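Local coordinates for protein pyridoxal kinase (Lactobacillus plantarum, PDB 3HYO) that probably phosphorylates pyridoxal to pyridoxal 5'-phosphate at the expense of ATP, at residues A135-P140 against H175-D180. Residues are numbered along the deposited sequence; the frame is centred on the assembly and turned at random.
Sequences ADVILP and HAVITD. With ADP (adenosine-5'-diphosphate), chain B.
Two neighbouring parallel strands, 137-138 and 175-183, pair here in the buried central sheet, V137 beside H175 and I138 beside A176. H175 N donates to D136 O, I138 N to H175 O (3.0 Å) and V177 N to I138 O (2.9 Å). P140 has no N-H to give, and its CD rests on V177 O at 3.3 Å. The pairing nevertheless carries on past the bridged residues, because P140 O accepts from T179 N at 3.1 Å. Side chains part to the two faces. V137 and L139 pack on helix 213-225; V177 runs side by side with L139, CD2 of L139 3.9 Å from CB of V177, and reaches C189 and W191 of the next strand. CG1 of I138 packs over CA of A176 (3.8 Å) on the other side, where A176 and I178 meet helix 159-167. The parallel strands with helices on both faces are the alpha/beta core of the ribokinase-like fold, and its nucleotide lies at their C-terminal end. There T179 turns OG1 between its backbone N and carbonyl carbon (chi1 52°) and donates to ADP O1A, while the T179 side chain crosses that of L139 at about a right angle, its CG2 3.6 Å from CB of L139. A magnesium ion lies about 4 Å from the T179 side chain.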
loop_
_atom_site.group_PDB
_atom_site.type_symbol
_atom_site.label_atom_id
_atom_site.label_comp_id
_atom_site.label_asym_id
_atom_site.label_seq_id
_atom_site.Cartn_x
_atom_site.Cartn_y
_atom_site.Cartn_z
ATOM N N ALA A 135 -12.811 -1.736 -1.362
ATOM C CA ALA A 135 -11.553 -2.469 -1.181
ATOM C C ALA A 135 -11.819 -3.798 -0.491
ATOM O O ALA A 135 -12.621 -3.860 0.422
ATOM C CB ALA A 135 -10.549 -1.651 -0.370
ATOM N N ASP A 136 -11.140 -4.842 -0.936
ATOM C CA ASP A 136 -11.084 -6.115 -0.197
ATOM C C ASP A 136 -10.173 -6.038 1.032
ATOM O O ASP A 136 -10.429 -6.672 2.078
ATOM C CB ASP A 136 -10.618 -7.205 -1.153
ATOM C CG ASP A 136 -11.577 -7.404 -2.310
ATOM O OD1 ASP A 136 -11.188 -7.188 -3.483
ATOM O OD2 ASP A 136 -12.738 -7.801 -2.044
ATOM N N VAL A 137 -9.099 -5.268 0.909
ATOM C CA VAL A 137 -8.111 -5.115 1.986
ATOM C C VAL A 137 -7.641 -3.670 2.030
ATOM O O VAL A 137 -7.353 -3.064 0.976
ATOM C CB VAL A 137 -6.883 -6.084 1.784
ATOM C CG1 VAL A 137 -5.749 -5.790 2.791
ATOM C CG2 VAL A 137 -7.282 -7.579 1.872
ATOM N N ILE A 138 -7.560 -3.088 3.219
ATOM C CA ILE A 138 -6.892 -1.801 3.369
ATOM C C ILE A 138 -5.719 -1.946 4.327
ATOM O O ILE A 138 -5.765 -2.793 5.250
ATOM C CB ILE A 138 -7.834 -0.637 3.803
ATOM C CG1 ILE A 138 -8.437 -0.910 5.220
ATOM C CG2 ILE A 138 -8.905 -0.387 2.696
ATOM C CD1 ILE A 138 -9.096 0.328 5.891
ATOM N N LEU A 139 -4.670 -1.160 4.127
ATOM C CA LEU A 139 -3.489 -1.288 4.967
ATOM C C LEU A 139 -3.071 0.038 5.581
ATOM O O LEU A 139 -2.012 0.570 5.249
ATOM C CB LEU A 139 -2.327 -1.881 4.165
ATOM C CG LEU A 139 -2.663 -3.070 3.262
ATOM C CD1 LEU A 139 -1.677 -3.163 2.107
ATOM C CD2 LEU A 139 -2.684 -4.363 4.062
ATOM N N PRO A 140 -3.890 0.573 6.482
ATOM C CA PRO A 140 -3.498 1.792 7.155
ATOM C C PRO A 140 -2.434 1.514 8.219
ATOM O O PRO A 140 -2.426 0.425 8.812
ATOM C CB PRO A 140 -4.790 2.229 7.867
ATOM C CG PRO A 140 -5.515 0.969 8.095
ATOM C CD PRO A 140 -5.271 0.172 6.849
ATOM N N HIS A 175 -11.179 -6.701 4.729
ATOM C CA HIS A 175 -10.308 -6.718 5.890
ATOM C C HIS A 175 -9.552 -5.417 6.074
ATOM O O HIS A 175 -8.947 -4.919 5.118
ATOM C CB HIS A 175 -9.277 -7.842 5.743
ATOM C CG HIS A 175 -9.873 -9.178 5.442
ATOM N ND1 HIS A 175 -10.444 -9.972 6.416
ATOM C CD2 HIS A 175 -9.969 -9.872 4.283
ATOM C CE1 HIS A 175 -10.855 -11.104 5.868
ATOM N NE2 HIS A 175 -10.589 -11.063 4.574
ATOM N N ALA A 176 -9.593 -4.876 7.294
ATOM C CA ALA A 176 -8.778 -3.739 7.696
ATOM C C ALA A 176 -7.545 -4.337 8.372
ATOM O O ALA A 176 -7.669 -5.116 9.319
ATOM C CB ALA A 176 -9.531 -2.837 8.669
ATOM N N VAL A 177 -6.372 -4.044 7.826
ATOM C CA VAL A 177 -5.124 -4.566 8.412
ATOM C C VAL A 177 -4.283 -3.376 8.808
ATOM O O VAL A 177 -3.880 -2.565 7.948
ATOM C CB VAL A 177 -4.350 -5.503 7.422
ATOM C CG1 VAL A 177 -3.061 -6.014 8.087
ATOM C CG2 VAL A 177 -5.230 -6.666 6.950
ATOM N N ILE A 178 -4.004 -3.249 10.102
ATOM C CA ILE A 178 -3.146 -2.163 10.557
ATOM C C ILE A 178 -1.704 -2.663 10.518
ATOM O O ILE A 178 -1.441 -3.726 11.025
ATOM C CB ILE A 178 -3.549 -1.624 11.952
ATOM C CG1 ILE A 178 -4.976 -1.065 11.904
ATOM C CG2 ILE A 178 -2.539 -0.575 12.437
ATOM C CD1 ILE A 178 -5.480 -0.543 13.268
ATOM N N THR A 179 -0.782 -1.904 9.906
ATOM C CA THR A 179 0.497 -2.499 9.416
ATOM C C THR A 179 1.831 -2.234 10.145
ATOM O O THR A 179 2.870 -2.853 9.807
ATOM C CB THR A 179 0.773 -2.069 7.980
ATOM O OG1 THR A 179 0.678 -0.642 7.930
ATOM C CG2 THR A 179 -0.225 -2.729 7.001
ATOM N N ASP A 180 1.811 -1.321 11.097
ATOM C CA ASP A 180 3.018 -0.942 11.804
ATOM C C ASP A 180 2.816 -1.086 13.320
ATOM O O ASP A 180 3.266 -0.240 14.092
ATOM C CB ASP A 180 3.326 0.515 11.482
ATOM C CG ASP A 180 2.217 1.470 11.951
ATOM O OD1 ASP A 180 1.138 1.016 12.448
ATOM O OD2 ASP A 180 2.435 2.691 11.811
HETATM P PB ADP B . 5.514 2.540 5.770
HETATM O O1B ADP B . 5.938 3.469 6.808
HETATM O O2B ADP B . 4.078 2.510 5.533
HETATM O O3B ADP B . 6.410 2.692 4.647
HETATM P PA ADP B . 5.048 0.249 7.523
HETATM O O1A ADP B . 3.656 -0.179 7.301
HETATM O O2A ADP B . 5.442 0.986 8.721
HETATM O O3A ADP B . 5.627 1.041 6.241
HETATM O "O5'" ADP B . 6.044 -0.965 7.320
HETATM C "C5'" ADP B . 5.643 -1.979 6.487
HETATM C "C4'" ADP B . 6.253 -3.233 7.059
HETATM O "O4'" ADP B . 7.610 -3.293 6.772
HETATM C "C3'" ADP B . 6.134 -3.360 8.579
HETATM O "O3'" ADP B . 4.935 -3.968 8.822
HETATM C "C2'" ADP B . 7.203 -4.348 8.829
HETATM O "O2'" ADP B . 6.722 -5.547 8.273
HETATM C "C1'" ADP B . 8.287 -3.881 7.875
HETATM N N9 ADP B . 9.260 -3.000 8.566
HETATM C C8 ADP B . 9.270 -1.690 8.552
HETATM N N7 ADP B . 10.270 -1.193 9.251
HETATM C C5 ADP B . 10.923 -2.197 9.759
HETATM C C6 ADP B . 12.105 -2.335 10.637
HETATM N N6 ADP B . 12.781 -1.263 11.095
HETATM N N1 ADP B . 12.418 -3.588 10.938
HETATM C C2 ADP B . 11.766 -4.648 10.479
HETATM N N3 ADP B . 10.705 -4.612 9.685
HETATM C C4 ADP B . 10.255 -3.411 9.298
#